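Local coordinates for putative citrate lyase, alfa subunit (Streptococcus mutans, PDB 2HJ0), which belongs to the CitF family of citrate lyase alpha subunits, built on two mixed beta sheets flanked by helices and found here with two copies in the assembly, at residues 100-105 / 128-133; 180-185 / 215-220; 32-37 / 156-161; 274-279 / 300-305. One frame throughout, in Å; residues are numbered along the deposited sequence.

Contact 1 of 4, residues 100-105 / 128-133; sequences SSIANV and DKVGAA
Asn104, in the loop that follows strand 95-99, lies against the opening turn of helix 127-135, its CA 5.5 Å from the CA of Lys129. The Asn104 amide carries the polar half of the contact and uses both of its ends. Its OD1 takes the first-turn N-H of Lys129 in a fairly straight bond (OD1 to N 3.1 Å, 158° at the hydrogen), the donor being tilted modestly from the carbonyl plane. Its ND2 gives a hydrogen bond to OD2 of Asp128 (3.1 Å), reaching that oxygen on its anti side and somewhat out of the carboxylate plane; amide and carboxylate planes differ by 8°. With CG anti to the carbonyl carbon (chi1 -67°), the amide swings toward the helix. Lys129 runs past it, CG at 3.7 Å from Asn104 OD1. Beside this polar pair Ile102 CG2 meets Val130 CG2 at 3.6 Å, the two side chains crossing at about a right angle. Leu109 of helix 109-114 packs on both, and Ile121 of strand 118-123 touches Ile102. Glu75 OE2 accepts the backbone N-H of Asn104. The contact thus joins the loop after strand 95-99 to helix 127-135, which follows the neighbouring parallel strand 118-123. One amide engages a helix N-H and an acidic side chain together, which sets its orientation, and the start of the helix would probably polarise its C=O further.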
loop_
_atom_site.group_PDB
_atom_site.type_symbol
_atom_site.label_atom_id
_atom_site.label_comp_id
_atom_site.label_asym_id
_atom_site.label_seq_id
_atom_site.Cartn_x
_atom_site.Cartn_y
_atom_site.Cartn_z
ATOM N N SER A 100 11.592 -13.436 -7.659
ATOM C CA SER A 100 11.594 -13.646 -6.215
ATOM C C SER A 100 12.197 -15.023 -5.903
ATOM O O SER A 100 12.796 -15.204 -4.847
ATOM C CB SER A 100 10.183 -13.523 -5.652
ATOM O OG SER A 100 9.286 -14.403 -6.290
ATOM N N SER A 101 12.036 -15.988 -6.812
ATOM C CA SER A 101 12.645 -17.309 -6.645
ATOM C C SER A 101 12.455 -18.126 -7.911
ATOM O O SER A 101 11.588 -17.815 -8.714
ATOM C CB SER A 101 12.080 -18.048 -5.431
ATOM O OG SER A 101 12.963 -19.090 -5.010
ATOM N N ILE A 102 13.267 -19.162 -8.095
ATOM C CA ILE A 102 13.205 -19.980 -9.311
ATOM C C ILE A 102 12.856 -21.443 -9.041
ATOM O O ILE A 102 13.473 -22.090 -8.197
ATOM C CB ILE A 102 14.576 -19.883 -10.076
ATOM C CG1 ILE A 102 14.758 -18.466 -10.634
ATOM C CG2 ILE A 102 14.633 -20.867 -11.217
ATOM C CD1 ILE A 102 16.140 -18.177 -11.136
ATOM N N ALA A 103 11.874 -21.972 -9.761
ATOM C CA ALA A 103 11.471 -23.372 -9.575
ATOM C C ALA A 103 12.001 -24.267 -10.709
ATOM O O ALA A 103 12.653 -23.777 -11.625
ATOM C CB ALA A 103 9.938 -23.468 -9.494
ATOM N N ASN A 104 11.727 -25.574 -10.639
ATOM C CA ASN A 104 12.185 -26.520 -11.661
ATOM C C ASN A 104 11.471 -26.358 -13.003
ATOM O O ASN A 104 12.043 -26.615 -14.067
ATOM C CB ASN A 104 12.014 -27.975 -11.213
ATOM C CG ASN A 104 12.928 -28.357 -10.057
ATOM O OD1 ASN A 104 14.152 -28.176 -10.099
ATOM N ND2 ASN A 104 12.327 -28.907 -9.013
ATOM N N VAL A 105 10.219 -25.931 -12.972
ATOM C CA VAL A 105 9.467 -25.771 -14.204
ATOM C C VAL A 105 10.100 -24.662 -15.024
ATOM O O VAL A 105 9.786 -24.493 -16.202
ATOM C CB VAL A 105 7.996 -25.420 -13.901
ATOM C CG1 VAL A 105 7.911 -24.036 -13.253
ATOM C CG2 VAL A 105 7.177 -25.473 -15.176
ATOM N N ASP A 128 16.577 -27.697 -8.224
ATOM C CA ASP A 128 17.276 -28.762 -8.943
ATOM C C ASP A 128 17.860 -28.446 -10.323
ATOM O O ASP A 128 19.076 -28.317 -10.474
ATOM C CB ASP A 128 16.350 -29.980 -9.052
ATOM C CG ASP A 128 15.813 -30.439 -7.692
ATOM O OD1 ASP A 128 16.629 -30.725 -6.778
ATOM O OD2 ASP A 128 14.573 -30.526 -7.536
ATOM N N LYS A 129 16.990 -28.342 -11.324
ATOM C CA LYS A 129 17.398 -28.085 -12.704
ATOM C C LYS A 129 18.204 -26.811 -12.964
ATOM O O LYS A 129 19.362 -26.883 -13.382
ATOM C CB LYS A 129 16.166 -28.112 -13.613
ATOM C CG LYS A 129 15.299 -29.334 -13.392
ATOM C CD LYS A 129 14.446 -29.661 -14.603
ATOM C CE LYS A 129 13.675 -30.953 -14.367
ATOM N NZ LYS A 129 14.581 -32.047 -13.884
ATOM N N VAL A 130 17.606 -25.645 -12.736
ATOM C CA VAL A 130 18.329 -24.397 -12.972
ATOM C C VAL A 130 19.602 -24.342 -12.129
ATOM O O VAL A 130 20.660 -23.947 -12.618
ATOM C CB VAL A 130 17.461 -23.156 -12.646
ATOM C CG1 VAL A 130 18.273 -21.879 -12.851
ATOM C CG2 VAL A 130 16.227 -23.140 -13.529
ATOM N N GLY A 131 19.492 -24.744 -10.867
ATOM C CA GLY A 131 20.640 -24.737 -9.981
ATOM C C GLY A 131 21.759 -25.639 -10.466
ATOM O O GLY A 131 22.936 -25.298 -10.331
ATOM N N ALA A 132 21.393 -26.791 -11.022
ATOM C CA ALA A 132 22.360 -27.754 -11.556
ATOM C C ALA A 132 23.151 -27.070 -12.652
ATOM O O ALA A 132 24.378 -27.053 -12.625
ATOM C CB ALA A 132 21.641 -28.966 -12.123
ATOM N N ALA A 133 22.437 -26.506 -13.619
ATOM C CA ALA A 133 23.086 -25.794 -14.709
ATOM C C ALA A 133 24.052 -24.737 -14.150
ATOM O O ALA A 133 25.257 -24.788 -14.410
ATOM C CB ALA A 133 22.045 -25.138 -15.599
#

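Contact 2 of 4, residues 180-185 / 215-220; sequences GTRGKT and NTPISI
A cis peptide bond joins Thr216 to Pro217, and here the Thr216 carbonyl and the Pro217 ring meet Thr181 and Arg182 of the other loop. Segment 215-220 ends in a classic beta bulge, Ser219 and Ile220 both facing Ala178 of strand 178-179. The two backbones stay well apart, with CA of Gly180 7.4 Å from CA of Ser219, so each contact involves at least one side chain or the proline ring. Pro217 CD is approached by two groups: Thr181 OG1 at 4.3 Å and Arg182 CG at 4.4 Å, both loose van der Waals contacts. The Arg182 chain, bent at chi2 and chi3, has Thr216 O at the edge of its guanidinium, in plane, but 3.8 Å from NH1, too far for a hydrogen bond. Asn179 joins the two loops more firmly than they join each other: its OD1 accepts from Thr181 N and its ND2 donates to Pro217 O. Tyr347 of the second subunit packs on Thr216 and Pro217, and its OH is hydrogen-bonded to Ile218 N. The contact therefore joins two loops at the subunit interface, mostly by packing. At its far end Ser219 OG, hydrogen-bonded to Glu348 OE2 of its own chain, comes within 4.2 Å of Gly180 N without bonding to it.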
loop_
_atom_site.group_PDB
_atom_site.type_symbol
_atom_site.label_atom_id
_atom_site.label_comp_id
_atom_site.label_asym_id
_atom_site.label_seq_id
_atom_site.Cartn_x
_atom_site.Cartn_y
_atom_site.Cartn_z
ATOM N N GLY A 180 -4.772 -12.360 -5.468
ATOM C CA GLY A 180 -4.441 -13.751 -5.684
ATOM C C GLY A 180 -5.428 -14.726 -5.086
ATOM O O GLY A 180 -5.126 -15.912 -4.960
ATOM N N THR A 181 -6.610 -14.240 -4.734
ATOM C CA THR A 181 -7.616 -15.087 -4.129
ATOM C C THR A 181 -8.882 -15.232 -4.953
ATOM O O THR A 181 -9.886 -15.731 -4.463
ATOM C CB THR A 181 -7.999 -14.550 -2.756
ATOM O OG1 THR A 181 -8.435 -13.190 -2.897
ATOM C CG2 THR A 181 -6.798 -14.622 -1.803
ATOM N N ARG A 182 -8.848 -14.793 -6.199
ATOM C CA ARG A 182 -10.010 -14.907 -7.071
ATOM C C ARG A 182 -9.501 -15.278 -8.455
ATOM O O ARG A 182 -8.502 -14.735 -8.912
ATOM C CB ARG A 182 -10.756 -13.575 -7.134
ATOM C CG ARG A 182 -11.157 -13.016 -5.779
ATOM C CD ARG A 182 -12.139 -13.938 -5.085
ATOM N NE ARG A 182 -13.265 -14.262 -5.967
ATOM C CZ ARG A 182 -14.153 -13.377 -6.418
ATOM N NH1 ARG A 182 -14.056 -12.097 -6.067
ATOM N NH2 ARG A 182 -15.138 -13.776 -7.222
ATOM N N GLY A 183 -10.183 -16.201 -9.120
ATOM C CA GLY A 183 -9.761 -16.621 -10.447
ATOM C C GLY A 183 -9.710 -18.131 -10.575
ATOM O O GLY A 183 -9.903 -18.844 -9.589
ATOM N N LYS A 184 -9.456 -18.643 -11.775
ATOM C CA LYS A 184 -9.400 -20.097 -11.955
ATOM C C LYS A 184 -8.024 -20.643 -11.607
ATOM O O LYS A 184 -7.825 -21.846 -11.578
ATOM C CB LYS A 184 -9.741 -20.468 -13.393
ATOM C CG LYS A 184 -8.650 -20.183 -14.390
ATOM C CD LYS A 184 -9.147 -20.337 -15.815
ATOM C CE LYS A 184 -7.982 -20.190 -16.799
ATOM N NZ LYS A 184 -8.422 -20.101 -18.221
ATOM N N THR A 185 -7.076 -19.756 -11.333
ATOM C CA THR A 185 -5.742 -20.199 -10.999
ATOM C C THR A 185 -5.204 -19.332 -9.878
ATOM O O THR A 185 -4.270 -18.549 -10.085
ATOM C CB THR A 185 -4.811 -20.062 -12.204
ATOM O OG1 THR A 185 -5.455 -20.589 -13.368
ATOM C CG2 THR A 185 -3.514 -20.814 -11.957
ATOM N N ASN A 215 -12.065 -4.465 -9.432
ATOM C CA ASN A 215 -11.833 -5.771 -8.839
ATOM C C ASN A 215 -11.472 -5.591 -7.364
ATOM O O ASN A 215 -10.810 -4.614 -6.988
ATOM C CB ASN A 215 -10.698 -6.484 -9.590
ATOM C CG ASN A 215 -10.367 -7.854 -9.009
ATOM O OD1 ASN A 215 -11.229 -8.510 -8.427
ATOM N ND2 ASN A 215 -9.110 -8.299 -9.184
ATOM N N THR A 216 -11.933 -6.521 -6.532
ATOM C CA THR A 216 -11.651 -6.501 -5.097
ATOM C C THR A 216 -11.733 -7.924 -4.542
ATOM O O THR A 216 -12.484 -8.746 -5.055
ATOM C CB THR A 216 -12.650 -5.606 -4.320
ATOM O OG1 THR A 216 -13.991 -5.930 -4.698
ATOM C CG2 THR A 216 -12.389 -4.134 -4.586
ATOM N N PRO A 217 -10.942 -8.246 -3.504
ATOM C CA PRO A 217 -9.973 -7.401 -2.797
ATOM C C PRO A 217 -8.893 -6.909 -3.756
ATOM O O PRO A 217 -8.809 -7.378 -4.893
ATOM C CB PRO A 217 -9.372 -8.340 -1.752
ATOM C CG PRO A 217 -10.352 -9.431 -1.624
ATOM C CD PRO A 217 -10.886 -9.624 -3.007
ATOM N N ILE A 218 -8.050 -5.997 -3.283
ATOM C CA ILE A 218 -6.982 -5.443 -4.103
ATOM C C ILE A 218 -5.608 -5.645 -3.474
ATOM O O ILE A 218 -5.277 -4.999 -2.491
ATOM C CB ILE A 218 -7.220 -3.961 -4.312
ATOM C CG1 ILE A 218 -8.610 -3.758 -4.927
ATOM C CG2 ILE A 218 -6.116 -3.389 -5.159
ATOM C CD1 ILE A 218 -9.039 -2.295 -5.069
ATOM N N SER A 219 -4.812 -6.556 -4.019
ATOM C CA SER A 219 -3.469 -6.773 -3.482
ATOM C C SER A 219 -2.474 -5.856 -4.204
ATOM O O SER A 219 -1.469 -5.428 -3.639
ATOM C CB SER A 219 -3.072 -8.238 -3.642
ATOM O OG SER A 219 -3.992 -9.070 -2.959
ATOM N N ILE A 220 -2.779 -5.564 -5.463
ATOM C CA ILE A 220 -1.966 -4.685 -6.285
ATOM C C ILE A 220 -2.952 -3.700 -6.918
ATOM O O ILE A 220 -3.830 -4.086 -7.691
ATOM C CB ILE A 220 -1.215 -5.489 -7.332
ATOM C CG1 ILE A 220 -0.221 -6.404 -6.622
ATOM C CG2 ILE A 220 -0.546 -4.566 -8.310
ATOM C CD1 ILE A 220 0.527 -7.339 -7.501
#

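Contact 3 of 4, residues 32-37 / 156-161; sequences KESSRQ and ATDDIH
Ser34 N donates to Ala156 O (2.8 Å), a carbonyl in the last turn of helix 148-157; the loop between strands 31-32 and 37-38, which borders an antiparallel ladder between subunits, is thus tied to a helix C-terminus. The chain leaves that helix at Asp158 with positive phi (71°), and CA of Glu33 adds a C-H...O contact to the same carbonyl. Ser34 CB packs on Asp158 CB at 3.6 Å. With OG anti to the backbone N (chi1 168°), the hydroxyl lies 3.6 Å from His161 CD2, obliquely to the ring. His161 NE2 donates to Ser35 O (3.2 Å); the acceptor sits close to the imidazole plane, while the donor stands 36° above the carbonyl plane. Tyr199 of helix 191-199 forms the next shell, packing on Ser34 and Ala156 and bonding through its OH to Glu33 OE2. The second subunit also reaches this loop: Glu33 OE1 and Arg36 NE form reciprocal salt bridges with its Arg36 and Glu33, and Lys32 and Gln37 pair with it in the ladder. Where the loop enters the contact, a water donates to Thr157 O at 3.2 Å and, weakly, to Lys32 O at 3.5 Å.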
loop_
_atom_site.group_PDB
_atom_site.type_symbol
_atom_site.label_atom_id
_atom_site.label_comp_id
_atom_site.label_asym_id
_atom_site.label_seq_id
_atom_site.Cartn_x
_atom_site.Cartn_y
_atom_site.Cartn_z
ATOM N N LYS A 32 17.841 6.823 1.459
ATOM C CA LYS A 32 16.839 7.383 0.568
ATOM C C LYS A 32 16.166 6.233 -0.162
ATOM O O LYS A 32 16.790 5.550 -0.980
ATOM C CB LYS A 32 17.490 8.313 -0.450
ATOM C CG LYS A 32 17.287 9.781 -0.174
ATOM C CD LYS A 32 16.021 10.314 -0.834
ATOM C CE LYS A 32 16.142 10.335 -2.357
ATOM N NZ LYS A 32 16.232 8.972 -2.971
ATOM N N GLU A 33 14.897 6.007 0.153
ATOM C CA GLU A 33 14.141 4.941 -0.475
ATOM C C GLU A 33 14.164 5.111 -1.983
ATOM O O GLU A 33 14.293 6.222 -2.506
ATOM C CB GLU A 33 12.698 4.955 0.029
ATOM C CG GLU A 33 11.797 3.907 -0.608
ATOM C CD GLU A 33 10.363 3.998 -0.119
ATOM O OE1 GLU A 33 9.776 5.102 -0.176
ATOM O OE2 GLU A 33 9.822 2.966 0.319
ATOM N N SER A 34 14.050 3.996 -2.685
ATOM C CA SER A 34 14.043 4.001 -4.139
ATOM C C SER A 34 12.779 4.691 -4.671
ATOM O O SER A 34 11.714 4.583 -4.076
ATOM C CB SER A 34 14.107 2.547 -4.621
ATOM O OG SER A 34 13.842 2.424 -6.007
ATOM N N SER A 35 12.902 5.423 -5.771
ATOM C CA SER A 35 11.737 6.068 -6.386
ATOM C C SER A 35 11.678 5.537 -7.826
ATOM O O SER A 35 12.713 5.244 -8.432
ATOM C CB SER A 35 11.868 7.599 -6.389
ATOM O OG SER A 35 12.936 8.027 -7.221
ATOM N N ARG A 36 10.473 5.430 -8.372
ATOM C CA ARG A 36 10.284 4.900 -9.711
ATOM C C ARG A 36 9.965 5.972 -10.743
ATOM O O ARG A 36 9.590 7.085 -10.391
ATOM C CB ARG A 36 9.162 3.853 -9.678
ATOM C CG ARG A 36 7.918 4.370 -9.005
ATOM C CD ARG A 36 6.931 3.289 -8.594
ATOM N NE ARG A 36 5.807 3.932 -7.902
ATOM C CZ ARG A 36 4.521 3.708 -8.156
ATOM N NH1 ARG A 36 3.592 4.365 -7.469
ATOM N NH2 ARG A 36 4.167 2.829 -9.086
ATOM N N GLN A 37 10.142 5.617 -12.016
ATOM C CA GLN A 37 9.860 6.503 -13.145
ATOM C C GLN A 37 8.459 6.193 -13.653
ATOM O O GLN A 37 8.261 5.280 -14.463
ATOM C CB GLN A 37 10.869 6.273 -14.263
ATOM C CG GLN A 37 12.118 7.096 -14.143
ATOM C CD GLN A 37 11.950 8.492 -14.704
ATOM O OE1 GLN A 37 12.822 9.342 -14.531
ATOM N NE2 GLN A 37 10.833 8.734 -15.391
ATOM N N ALA A 156 14.383 -1.705 -2.165
ATOM C CA ALA A 156 14.049 -0.455 -1.503
ATOM C C ALA A 156 15.231 0.501 -1.376
ATOM O O ALA A 156 15.054 1.713 -1.408
ATOM C CB ALA A 156 13.464 -0.748 -0.134
ATOM N N THR A 157 16.427 -0.052 -1.219
ATOM C CA THR A 157 17.648 0.734 -1.090
ATOM C C THR A 157 18.086 1.257 -2.449
ATOM O O THR A 157 18.950 2.125 -2.550
ATOM C CB THR A 157 18.773 -0.121 -0.535
ATOM O OG1 THR A 157 18.361 -0.659 0.720
ATOM C CG2 THR A 157 20.031 0.711 -0.329
ATOM N N ASP A 158 17.472 0.712 -3.487
ATOM C CA ASP A 158 17.763 1.067 -4.868
ATOM C C ASP A 158 19.124 0.562 -5.329
ATOM O O ASP A 158 19.614 0.977 -6.377
ATOM C CB ASP A 158 17.689 2.586 -5.095
ATOM C CG ASP A 158 17.354 2.949 -6.549
ATOM O OD1 ASP A 158 17.317 4.157 -6.877
ATOM O OD2 ASP A 158 17.114 2.030 -7.361
ATOM N N ASP A 159 19.755 -0.329 -4.580
ATOM C CA ASP A 159 21.028 -0.799 -5.070
ATOM C C ASP A 159 20.731 -1.843 -6.130
ATOM O O ASP A 159 21.600 -2.597 -6.546
ATOM C CB ASP A 159 21.908 -1.334 -3.936
ATOM C CG ASP A 159 21.221 -2.361 -3.118
ATOM O OD1 ASP A 159 21.675 -2.618 -1.975
ATOM O OD2 ASP A 159 20.222 -2.914 -3.629
ATOM N N ILE A 160 19.480 -1.831 -6.578
ATOM C CA ILE A 160 18.969 -2.705 -7.628
ATOM C C ILE A 160 17.688 -1.995 -8.085
ATOM O O ILE A 160 16.974 -1.432 -7.258
ATOM C CB ILE A 160 18.631 -4.089 -7.078
ATOM C CG1 ILE A 160 17.961 -4.945 -8.151
ATOM C CG2 ILE A 160 17.708 -3.946 -5.905
ATOM C CD1 ILE A 160 17.391 -6.232 -7.620
ATOM N N HIS A 161 17.389 -2.009 -9.383
ATOM C CA HIS A 161 16.198 -1.309 -9.870
ATOM C C HIS A 161 15.496 -2.051 -11.001
ATOM O O HIS A 161 16.088 -2.321 -12.051
ATOM C CB HIS A 161 16.605 0.093 -10.321
ATOM C CG HIS A 161 15.500 1.096 -10.267
ATOM N ND1 HIS A 161 14.612 1.285 -11.301
ATOM C CD2 HIS A 161 15.135 1.966 -9.293
ATOM C CE1 HIS A 161 13.746 2.226 -10.968
ATOM N NE2 HIS A 161 14.042 2.656 -9.755
HETATM O O HOH W 1 20.114 4.518 -0.735
#

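Contact 4 of 4, residues 274-279 / 300-305; sequences FSFQTG and IKANFA
Phe274 buries the most surface here, its ring meeting Ala302 with a face and Ile300 with its edge. Ala302 CB lies over that face, offset toward the rim and 4.0 Å from the centroid, a CH-pi contact, while Ile300 CD1 reaches CE2 (3.4 Å). The CB of Phe274 points away from 300-305, but CG, set between the backbone N and the carbonyl carbon (chi1 79°), turns back so that the ring comes nearer. Phe274 O accepts a hydrogen bond from Asn303 N at 3.2 Å, the donor standing well above the carbonyl plane. Phe276, next in buried area, lies edge-on to the same methyl: its CE1 is 3.7 Å from Ala302 CB, and one ring face is turned to Ala305 CB. The segments carry the two parallel strands of a beta-alpha-beta unit, 275-277 and 302-305 joined through helix 282-297; Phe276 pairs with Ala305, and Phe276 N gives a weak bond to Phe304 O (3.4 Å). Met313 and Leu316 of helix 311-318 cover Phe276 from the same side of the sheet as Ala305, which also touches Met313. Ser275 turns to the other side, its CB over the Phe304 ring, 3.6 Å from the centroid, and its OG is held by Gln366 O and Asp368 N. Pro214 of the second subunit packs on Phe304.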
loop_
_atom_site.group_PDB
_atom_site.type_symbol
_atom_site.label_atom_id
_atom_site.label_comp_id
_atom_site.label_asym_id
_atom_site.label_seq_id
_atom_site.Cartn_x
_atom_site.Cartn_y
_atom_site.Cartn_z
ATOM N N PHE A 274 1.776 -15.451 22.526
ATOM C CA PHE A 274 3.118 -15.608 21.968
ATOM C C PHE A 274 2.992 -15.856 20.470
ATOM O O PHE A 274 1.991 -16.401 20.022
ATOM C CB PHE A 274 3.830 -16.785 22.650
ATOM C CG PHE A 274 3.412 -18.125 22.127
ATOM C CD1 PHE A 274 4.142 -18.741 21.117
ATOM C CD2 PHE A 274 2.261 -18.749 22.599
ATOM C CE1 PHE A 274 3.734 -19.962 20.575
ATOM C CE2 PHE A 274 1.838 -19.976 22.064
ATOM C CZ PHE A 274 2.575 -20.582 21.050
ATOM N N SER A 275 4.001 -15.456 19.702
ATOM C CA SER A 275 3.973 -15.632 18.253
ATOM C C SER A 275 4.918 -16.737 17.819
ATOM O O SER A 275 5.830 -17.103 18.557
ATOM C CB SER A 275 4.370 -14.331 17.553
ATOM O OG SER A 275 5.641 -13.882 17.997
ATOM N N PHE A 276 4.710 -17.261 16.619
ATOM C CA PHE A 276 5.567 -18.319 16.125
ATOM C C PHE A 276 5.413 -18.570 14.629
ATOM O O PHE A 276 4.432 -18.161 13.995
ATOM C CB PHE A 276 5.271 -19.623 16.861
ATOM C CG PHE A 276 3.919 -20.187 16.551
ATOM C CD1 PHE A 276 2.782 -19.682 17.164
ATOM C CD2 PHE A 276 3.772 -21.172 15.591
ATOM C CE1 PHE A 276 1.522 -20.148 16.816
ATOM C CE2 PHE A 276 2.511 -21.640 15.242
ATOM C CZ PHE A 276 1.387 -21.127 15.852
ATOM N N GLN A 277 6.396 -19.271 14.082
ATOM C CA GLN A 277 6.388 -19.645 12.684
ATOM C C GLN A 277 6.945 -21.064 12.601
ATOM O O GLN A 277 7.990 -21.360 13.173
ATOM C CB GLN A 277 7.250 -18.686 11.856
ATOM C CG GLN A 277 7.255 -19.020 10.376
ATOM C CD GLN A 277 8.266 -18.222 9.587
ATOM O OE1 GLN A 277 8.102 -17.027 9.347
ATOM N NE2 GLN A 277 9.332 -18.887 9.185
ATOM N N THR A 278 6.217 -21.948 11.921
ATOM C CA THR A 278 6.652 -23.332 11.752
ATOM C C THR A 278 6.900 -23.623 10.290
ATOM O O THR A 278 6.586 -22.814 9.415
ATOM C CB THR A 278 5.612 -24.347 12.260
ATOM O OG1 THR A 278 4.335 -24.044 11.690
ATOM C CG2 THR A 278 5.524 -24.304 13.775
ATOM N N GLY A 279 7.452 -24.799 10.033
ATOM C CA GLY A 279 7.769 -25.195 8.675
ATOM C C GLY A 279 6.588 -25.435 7.762
ATOM O O GLY A 279 5.425 -25.321 8.152
ATOM N N ILE A 300 -3.394 -21.447 27.135
ATOM C CA ILE A 300 -2.658 -20.394 26.448
ATOM C C ILE A 300 -3.053 -20.286 24.979
ATOM O O ILE A 300 -3.354 -21.281 24.314
ATOM C CB ILE A 300 -1.114 -20.588 26.550
ATOM C CG1 ILE A 300 -0.667 -21.759 25.689
ATOM C CG2 ILE A 300 -0.695 -20.792 27.998
ATOM C CD1 ILE A 300 -0.336 -21.365 24.277
ATOM N N LYS A 301 -3.054 -19.055 24.487
ATOM C CA LYS A 301 -3.412 -18.781 23.111
ATOM C C LYS A 301 -2.361 -17.876 22.471
ATOM O O LYS A 301 -1.928 -16.891 23.066
ATOM C CB LYS A 301 -4.782 -18.111 23.064
ATOM C CG LYS A 301 -5.548 -18.353 21.792
ATOM C CD LYS A 301 -6.752 -17.421 21.663
ATOM C CE LYS A 301 -6.317 -15.965 21.491
ATOM N NZ LYS A 301 -7.427 -15.071 21.033
ATOM N N ALA A 302 -1.950 -18.224 21.258
ATOM C CA ALA A 302 -0.951 -17.450 20.531
ATOM C C ALA A 302 -1.617 -16.262 19.836
ATOM O O ALA A 302 -2.751 -16.374 19.375
ATOM C CB ALA A 302 -0.265 -18.340 19.506
ATOM N N ASN A 303 -0.915 -15.133 19.760
ATOM C CA ASN A 303 -1.450 -13.940 19.100
ATOM C C ASN A 303 -1.461 -14.055 17.570
ATOM O O ASN A 303 -2.411 -13.621 16.925
ATOM C CB ASN A 303 -0.661 -12.691 19.507
ATOM C CG ASN A 303 0.819 -12.788 19.160
ATOM O OD1 ASN A 303 1.569 -11.824 19.323
ATOM N ND2 ASN A 303 1.247 -13.957 18.684
ATOM N N PHE A 304 -0.408 -14.614 16.985
ATOM C CA PHE A 304 -0.377 -14.781 15.535
ATOM C C PHE A 304 0.675 -15.765 15.046
ATOM O O PHE A 304 1.633 -16.077 15.748
ATOM C CB PHE A 304 -0.167 -13.432 14.817
ATOM C CG PHE A 304 1.228 -12.878 14.953
ATOM C CD1 PHE A 304 1.570 -12.077 16.035
ATOM C CD2 PHE A 304 2.212 -13.193 14.027
ATOM C CE1 PHE A 304 2.864 -11.603 16.189
ATOM C CE2 PHE A 304 3.512 -12.722 14.182
ATOM C CZ PHE A 304 3.833 -11.927 15.260
ATOM N N ALA A 305 0.457 -16.252 13.830
ATOM C CA ALA A 305 1.360 -17.169 13.163
ATOM C C ALA A 305 1.818 -16.444 11.879
ATOM O O ALA A 305 1.079 -15.625 11.311
ATOM C CB ALA A 305 0.635 -18.448 12.828
#

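Contacts 1, 2 and 3 belong to the part of the fold built on the ten-stranded sheet, and their centres lie about 27 Å from one another. Contact 4 joins neighbouring strands of the nine-stranded sheet; its centre is about 32 Å from that of contact 1, on the opposite side of the chain's centre. Along the sequence, contact 3 spans the whole of contact 1, then contact 2 follows and contact 4 comes last. No two of them touch. Contacts 2, 3 and 4 all reach the second subunit, whereas contact 1 stays within its own chain, so the dimer is met by loop 215-220, by the strand pairing at 32-37, and by strand 302-305 of the second sheet.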